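Local coordinates for chloroplast pentatricopeptide repeat protein 10 (Zea mays, PDB 4M59) that binds specific single-stranded intergenic RNA sequences in the chloroplast and acts as a barrier to exonucleases, thereby stabilising mRNAs, at residues Trp355-Leu359 and Val374-Met378; Met367-Thr372 and Ala396-Ser402; Ser439-Ser443 and Leu463-Tyr467; Trp580-Leu586 and Glu617-Val621. The protein carries 4 engineered substitutions. All blocks are in the same frame, centred on the assembly; numbering follows the deposited sequence.

Interaction 1 (Trp355-Leu359 and Val374-Met378)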
# COMPACT_ATOMS: atom_id res chain seq x y z
N TRP A 355 5.75 -2.61 23.14
CA TRP A 355 5.01 -1.38 23.31
C TRP A 355 4.84 -0.61 22.02
O TRP A 355 3.77 -0.10 21.73
CB TRP A 355 5.70 -0.50 24.33
CG TRP A 355 5.82 -1.13 25.63
CD1 TRP A 355 6.95 -1.40 26.29
CD2 TRP A 355 4.76 -1.61 26.44
NE1 TRP A 355 6.68 -2.01 27.47
CE2 TRP A 355 5.33 -2.14 27.59
CE3 TRP A 355 3.38 -1.62 26.32
CZ2 TRP A 355 4.57 -2.69 28.59
CZ3 TRP A 355 2.64 -2.17 27.31
CH2 TRP A 355 3.23 -2.69 28.44
N ASN A 356 5.93 -0.49 21.27
CA ASN A 356 5.93 0.26 20.02
C ASN A 356 4.98 -0.37 19.02
O ASN A 356 4.34 0.31 18.23
CB ASN A 356 7.34 0.35 19.44
CG ASN A 356 7.61 1.67 18.75
OD1 ASN A 356 6.96 2.01 17.76
ND2 ASN A 356 8.57 2.42 19.28
N THR A 357 4.92 -1.70 19.05
CA THR A 357 4.02 -2.43 18.20
C THR A 357 2.62 -2.06 18.62
O THR A 357 1.76 -1.82 17.79
CB THR A 357 4.26 -3.93 18.35
OG1 THR A 357 5.62 -4.22 18.01
CG2 THR A 357 3.39 -4.70 17.44
N MET A 358 2.40 -2.00 19.93
CA MET A 358 1.07 -1.70 20.46
C MET A 358 0.60 -0.29 20.13
O MET A 358 -0.60 -0.03 20.09
CB MET A 358 1.03 -1.94 21.97
CG MET A 358 1.39 -3.36 22.38
SD MET A 358 0.03 -4.23 23.18
CE MET A 358 -1.36 -3.74 22.16
N LEU A 359 1.53 0.63 19.89
CA LEU A 359 1.15 2.01 19.61
C LEU A 359 1.24 2.34 18.14
O LEU A 359 0.95 3.45 17.72
CB LEU A 359 2.04 2.96 20.39
CG LEU A 359 2.13 2.72 21.87
CD1 LEU A 359 3.15 3.64 22.43
CD2 LEU A 359 0.81 2.97 22.49
N VAL A 374 -2.71 1.34 27.17
CA VAL A 374 -1.38 0.82 26.92
C VAL A 374 -0.38 1.58 27.73
O VAL A 374 0.48 1.01 28.38
CB VAL A 374 -1.01 1.00 25.46
CG1 VAL A 374 0.43 0.67 25.26
CG2 VAL A 374 -1.85 0.13 24.59
N LEU A 375 -0.50 2.89 27.69
CA LEU A 375 0.35 3.78 28.44
C LEU A 375 0.23 3.53 29.92
O LEU A 375 1.17 3.68 30.67
CB LEU A 375 -0.05 5.20 28.10
CG LEU A 375 0.58 6.38 28.81
CD1 LEU A 375 2.06 6.27 28.79
CD2 LEU A 375 0.15 7.60 28.06
N GLU A 376 -0.96 3.12 30.34
CA GLU A 376 -1.22 2.76 31.71
C GLU A 376 -0.38 1.56 32.10
O GLU A 376 -0.02 1.39 33.25
CB GLU A 376 -2.69 2.42 31.87
CG GLU A 376 -3.24 2.52 33.26
CD GLU A 376 -4.59 1.87 33.38
OE1 GLU A 376 -4.65 0.64 33.54
OE2 GLU A 376 -5.60 2.60 33.30
N GLY A 377 -0.07 0.73 31.12
CA GLY A 377 0.75 -0.44 31.32
C GLY A 377 2.22 -0.16 31.17
O GLY A 377 3.05 -0.84 31.75
N MET A 378 2.56 0.83 30.37
CA MET A 378 3.94 1.23 30.23
C MET A 378 4.39 1.82 31.54
O MET A 378 5.49 1.56 31.99
CB MET A 378 4.10 2.25 29.11
CG MET A 378 3.73 1.71 27.75
SD MET A 378 3.66 2.90 26.42
CE MET A 378 5.39 3.19 26.17

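Interaction 2 (Met367-Thr372 and Ala396-Ser402)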
# COMPACT_ATOMS: atom_id res chain seq x y z
N MET A 367 -9.66 4.51 19.78
CA MET A 367 -8.23 4.29 19.84
C MET A 367 -7.59 5.06 20.99
O MET A 367 -6.60 4.62 21.57
CB MET A 367 -7.57 4.69 18.52
CG MET A 367 -6.06 4.83 18.60
SD MET A 367 -5.29 5.12 16.99
CE MET A 367 -3.60 5.42 17.48
N GLU A 368 -8.17 6.21 21.33
CA GLU A 368 -7.64 7.05 22.39
C GLU A 368 -7.60 6.33 23.74
O GLU A 368 -6.64 6.49 24.50
CB GLU A 368 -8.45 8.34 22.51
CG GLU A 368 -8.14 9.15 23.75
CD GLU A 368 -9.03 10.36 23.90
OE1 GLU A 368 -8.94 11.04 24.94
OE2 GLU A 368 -9.82 10.64 22.97
N ASP A 369 -8.63 5.56 24.03
CA ASP A 369 -8.71 4.86 25.28
C ASP A 369 -7.76 3.70 25.28
O ASP A 369 -7.23 3.32 26.31
CB ASP A 369 -10.12 4.36 25.50
CG ASP A 369 -10.33 3.84 26.87
OD1 ASP A 369 -9.82 4.45 27.81
OD2 ASP A 369 -11.01 2.81 27.01
N TYR A 370 -7.55 3.14 24.11
CA TYR A 370 -6.62 2.05 23.95
C TYR A 370 -5.24 2.50 24.31
O TYR A 370 -4.60 1.92 25.16
CB TYR A 370 -6.67 1.56 22.51
CG TYR A 370 -5.53 0.69 22.07
CD1 TYR A 370 -5.50 -0.66 22.35
CD2 TYR A 370 -4.50 1.21 21.34
CE1 TYR A 370 -4.47 -1.43 21.92
CE2 TYR A 370 -3.47 0.44 20.92
CZ TYR A 370 -3.46 -0.87 21.21
OH TYR A 370 -2.41 -1.61 20.77
N VAL A 371 -4.80 3.58 23.68
CA VAL A 371 -3.49 4.14 23.94
C VAL A 371 -3.32 4.48 25.39
O VAL A 371 -2.25 4.31 25.96
CB VAL A 371 -3.28 5.39 23.11
CG1 VAL A 371 -1.90 5.93 23.31
CG2 VAL A 371 -3.50 5.07 21.66
N THR A 372 -4.37 4.97 26.01
CA THR A 372 -4.32 5.27 27.41
C THR A 372 -4.17 3.99 28.18
O THR A 372 -3.47 3.94 29.17
CB THR A 372 -5.59 5.98 27.85
OG1 THR A 372 -5.79 7.13 27.04
CG2 THR A 372 -5.46 6.42 29.27
N ALA A 396 0.58 8.76 18.55
CA ALA A 396 -0.64 7.97 18.61
C ALA A 396 -1.81 8.80 19.13
O ALA A 396 -2.88 8.78 18.54
CB ALA A 396 -0.45 6.76 19.47
N TYR A 397 -1.59 9.52 20.22
CA TYR A 397 -2.62 10.40 20.77
C TYR A 397 -2.95 11.48 19.75
O TYR A 397 -4.06 12.01 19.74
CB TYR A 397 -2.14 11.03 22.08
CG TYR A 397 -2.57 10.28 23.32
CD1 TYR A 397 -3.74 9.53 23.33
CD2 TYR A 397 -1.81 10.32 24.48
CE1 TYR A 397 -4.14 8.84 24.45
CE2 TYR A 397 -2.20 9.63 25.61
CZ TYR A 397 -3.37 8.90 25.59
OH TYR A 397 -3.77 8.21 26.72
N GLY A 398 -1.98 11.79 18.90
CA GLY A 398 -2.18 12.77 17.85
C GLY A 398 -2.83 12.16 16.65
O GLY A 398 -3.46 12.84 15.85
N ARG A 399 -2.69 10.86 16.52
CA ARG A 399 -3.23 10.13 15.38
C ARG A 399 -4.71 9.84 15.56
O ARG A 399 -5.45 9.78 14.59
CB ARG A 399 -2.44 8.85 15.20
CG ARG A 399 -2.70 8.13 13.92
CD ARG A 399 -1.41 7.56 13.39
NE ARG A 399 -0.59 6.98 14.44
CZ ARG A 399 -0.70 5.73 14.87
NH1 ARG A 399 -1.60 4.93 14.33
NH2 ARG A 399 0.10 5.29 15.82
N CYS A 400 -5.14 9.66 16.79
CA CYS A 400 -6.53 9.46 17.07
C CYS A 400 -7.21 10.79 17.24
O CYS A 400 -8.39 10.92 17.08
CB CYS A 400 -6.72 8.61 18.31
SG CYS A 400 -5.78 9.00 19.70
N GLY A 401 -6.45 11.80 17.58
CA GLY A 401 -6.99 13.14 17.63
C GLY A 401 -7.16 13.63 19.04
O GLY A 401 -7.84 14.61 19.27
N SER A 402 -6.54 12.95 19.99
CA SER A 402 -6.64 13.41 21.36
C SER A 402 -5.70 14.55 21.57
O SER A 402 -4.67 14.39 22.20
CB SER A 402 -6.30 12.31 22.33
OG SER A 402 -6.44 12.79 23.65

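Interaction 3 (Ser439-Ser443 and Leu463-Tyr467)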
# COMPACT_ATOMS: atom_id res chain seq x y z
N SER A 439 -4.00 28.87 14.54
CA SER A 439 -3.41 29.89 15.37
C SER A 439 -2.38 29.24 16.25
O SER A 439 -1.29 29.76 16.45
CB SER A 439 -4.49 30.58 16.19
OG SER A 439 -4.01 31.78 16.76
N THR A 440 -2.72 28.08 16.77
CA THR A 440 -1.78 27.37 17.59
C THR A 440 -0.73 26.77 16.70
O THR A 440 0.41 26.60 17.09
CB THR A 440 -2.46 26.25 18.36
OG1 THR A 440 -3.74 26.70 18.81
CG2 THR A 440 -1.63 25.85 19.54
N ALA A 441 -1.13 26.45 15.48
CA ALA A 441 -0.22 25.81 14.56
C ALA A 441 0.92 26.74 14.25
O ALA A 441 2.07 26.32 14.14
CB ALA A 441 -0.94 25.43 13.31
N GLN A 442 0.60 28.01 14.11
CA GLN A 442 1.61 29.01 13.91
C GLN A 442 2.50 29.00 15.11
O GLN A 442 3.63 28.56 15.03
CB GLN A 442 0.97 30.38 13.79
CG GLN A 442 0.27 30.61 12.49
CD GLN A 442 -0.27 31.99 12.36
OE1 GLN A 442 -0.38 32.72 13.35
NE2 GLN A 442 -0.61 32.39 11.15
N SER A 443 1.96 29.43 16.24
CA SER A 443 2.71 29.54 17.49
C SER A 443 3.69 28.41 17.75
O SER A 443 4.64 28.55 18.50
CB SER A 443 1.74 29.63 18.66
OG SER A 443 2.37 29.25 19.86
N LEU A 463 0.40 22.22 8.24
CA LEU A 463 0.08 23.61 8.45
C LEU A 463 -0.87 24.05 7.38
O LEU A 463 -1.75 24.85 7.61
CB LEU A 463 1.34 24.45 8.37
CG LEU A 463 1.19 25.93 8.68
CD1 LEU A 463 0.91 26.12 10.14
CD2 LEU A 463 2.43 26.68 8.28
N LEU A 464 -0.69 23.51 6.20
CA LEU A 464 -1.53 23.88 5.11
C LEU A 464 -2.92 23.39 5.39
O LEU A 464 -3.87 24.14 5.35
CB LEU A 464 -1.01 23.25 3.85
CG LEU A 464 -1.56 23.81 2.56
CD1 LEU A 464 -1.46 25.30 2.60
CD2 LEU A 464 -0.74 23.26 1.46
N GLN A 465 -3.01 22.10 5.68
CA GLN A 465 -4.29 21.50 5.98
C GLN A 465 -4.91 22.21 7.16
O GLN A 465 -6.12 22.40 7.21
CB GLN A 465 -4.10 20.01 6.29
CG GLN A 465 -3.84 19.17 5.07
CD GLN A 465 -3.64 17.70 5.39
OE1 GLN A 465 -3.14 17.35 6.45
NE2 GLN A 465 -4.04 16.84 4.47
N CYS A 466 -4.06 22.59 8.10
CA CYS A 466 -4.50 23.27 9.31
C CYS A 466 -5.24 24.57 8.99
O CYS A 466 -6.17 24.95 9.69
CB CYS A 466 -3.30 23.57 10.22
SG CYS A 466 -3.66 23.46 11.99
N TYR A 467 -4.81 25.25 7.93
CA TYR A 467 -5.42 26.51 7.57
C TYR A 467 -6.71 26.26 6.82
O TYR A 467 -7.60 27.08 6.79
CB TYR A 467 -4.49 27.32 6.66
CG TYR A 467 -3.36 28.07 7.33
CD1 TYR A 467 -3.61 29.07 8.23
CD2 TYR A 467 -2.05 27.80 7.00
CE1 TYR A 467 -2.59 29.76 8.83
CE2 TYR A 467 -1.02 28.50 7.59
CZ TYR A 467 -1.30 29.48 8.50
OH TYR A 467 -0.28 30.17 9.10

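Interaction 4 (Trp580-Leu586 and Glu617-Val621)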
# COMPACT_ATOMS: atom_id res chain seq x y z
N TRP A 580 -31.62 18.75 -18.24
CA TRP A 580 -32.09 17.61 -18.98
C TRP A 580 -30.92 16.71 -19.30
O TRP A 580 -31.02 15.49 -19.25
CB TRP A 580 -32.76 18.06 -20.25
CG TRP A 580 -34.03 18.74 -19.97
CD1 TRP A 580 -34.23 20.07 -19.82
CD2 TRP A 580 -35.30 18.12 -19.79
NE1 TRP A 580 -35.55 20.33 -19.57
CE2 TRP A 580 -36.23 19.14 -19.54
CE3 TRP A 580 -35.74 16.80 -19.82
CZ2 TRP A 580 -37.58 18.88 -19.33
CZ3 TRP A 580 -37.08 16.54 -19.61
CH2 TRP A 580 -37.98 17.58 -19.36
N GLU A 581 -29.80 17.34 -19.62
CA GLU A 581 -28.58 16.61 -19.89
C GLU A 581 -28.12 15.97 -18.60
O GLU A 581 -27.37 15.00 -18.61
CB GLU A 581 -27.51 17.56 -20.41
CG GLU A 581 -26.29 16.87 -20.94
CD GLU A 581 -26.47 16.38 -22.34
OE1 GLU A 581 -27.42 16.84 -23.00
OE2 GLU A 581 -25.66 15.55 -22.79
N ALA A 582 -28.57 16.51 -17.48
CA ALA A 582 -28.17 15.98 -16.20
C ALA A 582 -28.82 14.64 -15.95
O ALA A 582 -28.25 13.79 -15.28
CB ALA A 582 -28.51 16.94 -15.11
N GLU A 583 -30.01 14.44 -16.49
CA GLU A 583 -30.75 13.21 -16.25
C GLU A 583 -30.27 12.11 -17.17
O GLU A 583 -30.34 10.93 -16.82
CB GLU A 583 -32.24 13.43 -16.46
CG GLU A 583 -33.09 12.25 -16.07
CD GLU A 583 -34.48 12.36 -16.60
OE1 GLU A 583 -35.38 11.74 -16.01
OE2 GLU A 583 -34.67 13.06 -17.61
N LYS A 584 -29.77 12.49 -18.34
CA LYS A 584 -29.21 11.54 -19.28
C LYS A 584 -28.07 10.76 -18.64
O LYS A 584 -27.87 9.58 -18.91
CB LYS A 584 -28.71 12.26 -20.54
CG LYS A 584 -29.55 11.99 -21.78
CD LYS A 584 -29.92 10.52 -21.89
CE LYS A 584 -31.37 10.34 -22.32
NZ LYS A 584 -31.48 9.58 -23.59
N ILE A 585 -27.31 11.43 -17.77
CA ILE A 585 -26.22 10.79 -17.06
C ILE A 585 -26.74 9.93 -15.93
O ILE A 585 -26.20 8.87 -15.67
CB ILE A 585 -25.24 11.83 -16.54
CG1 ILE A 585 -24.81 12.77 -17.66
CG2 ILE A 585 -24.02 11.16 -15.96
CD1 ILE A 585 -23.75 13.73 -17.26
N LEU A 586 -27.78 10.39 -15.28
CA LEU A 586 -28.39 9.61 -14.23
C LEU A 586 -28.93 8.34 -14.84
O LEU A 586 -28.88 7.28 -14.24
CB LEU A 586 -29.52 10.38 -13.58
CG LEU A 586 -30.24 9.62 -12.48
CD1 LEU A 586 -29.46 9.73 -11.21
CD2 LEU A 586 -31.61 10.18 -12.32
N GLU A 617 -41.42 17.86 -13.50
CA GLU A 617 -40.34 16.99 -13.92
C GLU A 617 -39.61 16.54 -12.71
O GLU A 617 -39.22 15.41 -12.61
CB GLU A 617 -39.38 17.73 -14.81
CG GLU A 617 -39.97 18.12 -16.07
CD GLU A 617 -40.22 16.96 -16.92
OE1 GLU A 617 -41.01 17.08 -17.86
OE2 GLU A 617 -39.62 15.92 -16.67
N ALA A 618 -39.42 17.44 -11.78
CA ALA A 618 -38.74 17.07 -10.57
C ALA A 618 -39.49 15.91 -9.94
O ALA A 618 -38.88 14.98 -9.43
CB ALA A 618 -38.71 18.22 -9.63
N GLN A 619 -40.82 15.95 -9.99
CA GLN A 619 -41.61 14.86 -9.46
C GLN A 619 -41.34 13.61 -10.27
O GLN A 619 -41.33 12.51 -9.73
CB GLN A 619 -43.10 15.18 -9.50
CG GLN A 619 -43.57 16.14 -8.43
CD GLN A 619 -43.27 15.64 -7.05
OE1 GLN A 619 -43.85 14.65 -6.59
NE2 GLN A 619 -42.36 16.30 -6.36
N ARG A 620 -41.13 13.78 -11.57
CA ARG A 620 -40.89 12.64 -12.46
C ARG A 620 -39.69 11.81 -12.01
O ARG A 620 -39.72 10.58 -12.04
CB ARG A 620 -40.68 13.12 -13.90
CG ARG A 620 -40.98 12.07 -14.95
CD ARG A 620 -40.31 12.42 -16.28
NE ARG A 620 -38.86 12.37 -16.19
CZ ARG A 620 -38.05 13.27 -16.72
NH1 ARG A 620 -38.55 14.30 -17.39
NH2 ARG A 620 -36.73 13.15 -16.59
N VAL A 621 -38.64 12.50 -11.58
CA VAL A 621 -37.42 11.85 -11.14
C VAL A 621 -37.64 11.17 -9.81
O VAL A 621 -37.27 10.03 -9.61
CB VAL A 621 -36.30 12.88 -10.98
CG1 VAL A 621 -35.02 12.20 -10.60
CG2 VAL A 621 -36.13 13.64 -12.26

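Interaction 1 (Trp355-Leu359 and Val374-Met378)
A methionine lying across a tryptophan is the striking feature here. Met378 CG sits over the face of the Trp355 six-membered ring, 3.9 Å from its centroid and 22° off the normal, a CH-pi contact. Met378 SD lies obliquely to the five-membered ring, 5.1 Å from its centroid, which makes this a Met-aromatic contact as well. The pair joins the two antiparallel helices of one pentatricopeptide repeat, the predicted ninth. Helix 352-359 is its first helix and helix 367-380 its second. The local axes come within 10.9 Å at 165°. That spacing is wide, and large side chains fill it.

Val374 occupies the middle of the interface. Its CG1 lies 3.9 Å from Trp355 CE3 and 4.2 Å from Met358 CB. No hydrogen bond crosses between the two segments, so the hairpin is held here by apolar contact. Gly377 brings its backbone close to the indole: its O is 3.8 Å from Trp355 CH2. A CB at Gly377 would come close to the same ring atom.

The neighbouring helices continue the core. Trp355 and Met358 also touch Leu340 of helix 333-346, while Leu359 and Met378 reach helix 387-400 of the next repeat. Leu359 CD2 packs 3.6 Å from Val374 CG1, and Leu359 CD1 lies 4.1 Å from Met378 SD.

Interaction 2 (Met367-Thr372 and Ala396-Ser402)
Val371, Ala396 and Met367 make the apolar centre. Val371 CG2 lies 4.1 Å from Ala396 CB, and Met367 CE is 4.0 Å from the same Ala396 CB. Met367 CG packs 3.8 Å from Cys400 CB. Beside them the ring of Tyr397 is covered on one face by Val371: Val371 CG1 sits 4.0 Å from the ring centroid, 15° off the normal, in a CH-pi contact.

The helices run antiparallel, with local axes 9.2 Å apart at 167°. Helix 367-380 is the second helix of the predicted ninth pentatricopeptide repeat, and helix 387-400 is the first of the tenth. This is therefore the joint between successive repeats in the PPR superhelix. The contact comes within about 4 Å, nearest atoms, of the bound RNA. The backbones come nearest with 5.9 Å between Glu368 CA and Cys400 CA; Cys400 SG lies 3.8 Å from Glu368 CA. Gly401, with positive phi, is the first residue to leave the helical conformation.

Farther out, Met367 CE lies over one face of the Arg399 guanidinium, 3.8 Å from Arg399 NH1. Arg399 NH1 also donates to the carbonyl of Val361. Ser402 is the N-cap of the following helix, and its OG bonds to Asn405. Its OG is 3.3 Å from Glu368 OE1. Glu368 and Ser402 also pack against Ala119 and Asp87, respectively, of the second subunit. At the other end, Thr372 OG1 and Tyr397 OH form a very short hydrogen bond of 2.3 Å.

Interaction 3 (Ser439-Ser443 and Leu463-Tyr467)
The apolar part of this contact centres on Ala441. Its CB points toward the opposing helix and meets two side chains. Leu463 CD1 is 3.7 Å from Ala441 CB, and Cys466 SG is 3.6 Å from it. The small alanine lets the helix approach where the backbones are nearest, with 6.5 Å between Ala441 CA and Leu463 CA. Leu429 and Leu432 of helix 422-435 extend this core: Leu429 touches Ala441, and Leu432 touches Cys466.

The polar part is a single hydrogen bond between the segments. Gln442 NE2 donates to Tyr467 OH at 3.0 Å, with an almost straight N-H...O angle of 168°. Both side chains leave their helices sideways, and their ends turn in to meet. The amide nitrogen lies near the ring plane, at the edge carrying the hydroxyl. The Tyr467 ring also meets Trp438, with the planes at about 30°.

Ser439 faces away from this interface. Its OG bonds to Leu20 N of the second subunit.

The local helix axes are 9.8 Å apart and nearly antiparallel at 153°. The second helix of the predicted eleventh repeat thus packs on the first helix of the twelfth, the inter-repeat stacking of a PPR alpha-solenoid.

Interaction 4 (Trp580-Leu586 and Glu617-Val621)
This contact belongs to the row of second helices in the pentatricopeptide repeat superhelix. Helix 580-590 closes the predicted fifteenth repeat, and helix 615-627 is its equivalent in the sixteenth. Such helices run side by side in the same direction. Here the local axes make only 6° and approach no closer than 12.5 Å, so long side chains must span the gap.

Glu583 and Arg620 do so. Both point toward the opposite helix, and Glu583 OE1 forms a salt bridge with Arg620 NH2 at 2.0 Å. Arg620 NH1 makes a second salt bridge, 2.1 Å to Glu617 OE2, one turn earlier on its own helix. Both modelled distances are unusually short. The three residues form a network with the arginine in the middle.

Trp580 leans across at one end. Its CH2 lies 3.4 Å from Glu617 CD, and its CZ3 is 3.5 Å from Arg620 NH1. The indole approaches both obliquely. At the other end Leu586 CD2 and Val621 CG1 meet at 4.3 Å, a loose apolar contact. Helix 599-612 lies against both segments: its Phe609 meets Trp580, Glu617 and Val621, while its Tyr602 touches Leu586.

One guanidinium thus serves two carboxylates. Its single positive charge links the neighbouring repeats and offsets only part of the negative charge of Glu583 and Glu617.

Interactions 1 and 2 share helix 367-380. The first joins it to its partner within a repeat, the second to the next repeat. Their centres lie 11 Å apart, and they touch where Tyr370 OH probably hydrogen-bonds to Met358 O. Interaction 3 repeats the inter-repeat packing of interaction 2 two repeats later, with a smaller interface. Interaction 4 stands apart, its centre 43 Å or more from the others, and pairs two parallel second helices. Interactions 1 and 3 are buried; 2 and 4 are partly buried. The chemistry differs: apolar and aromatic, with no hydrogen bond across, in 1; apolar with a hydrogen bond in 2 and 3; mainly charged in 4.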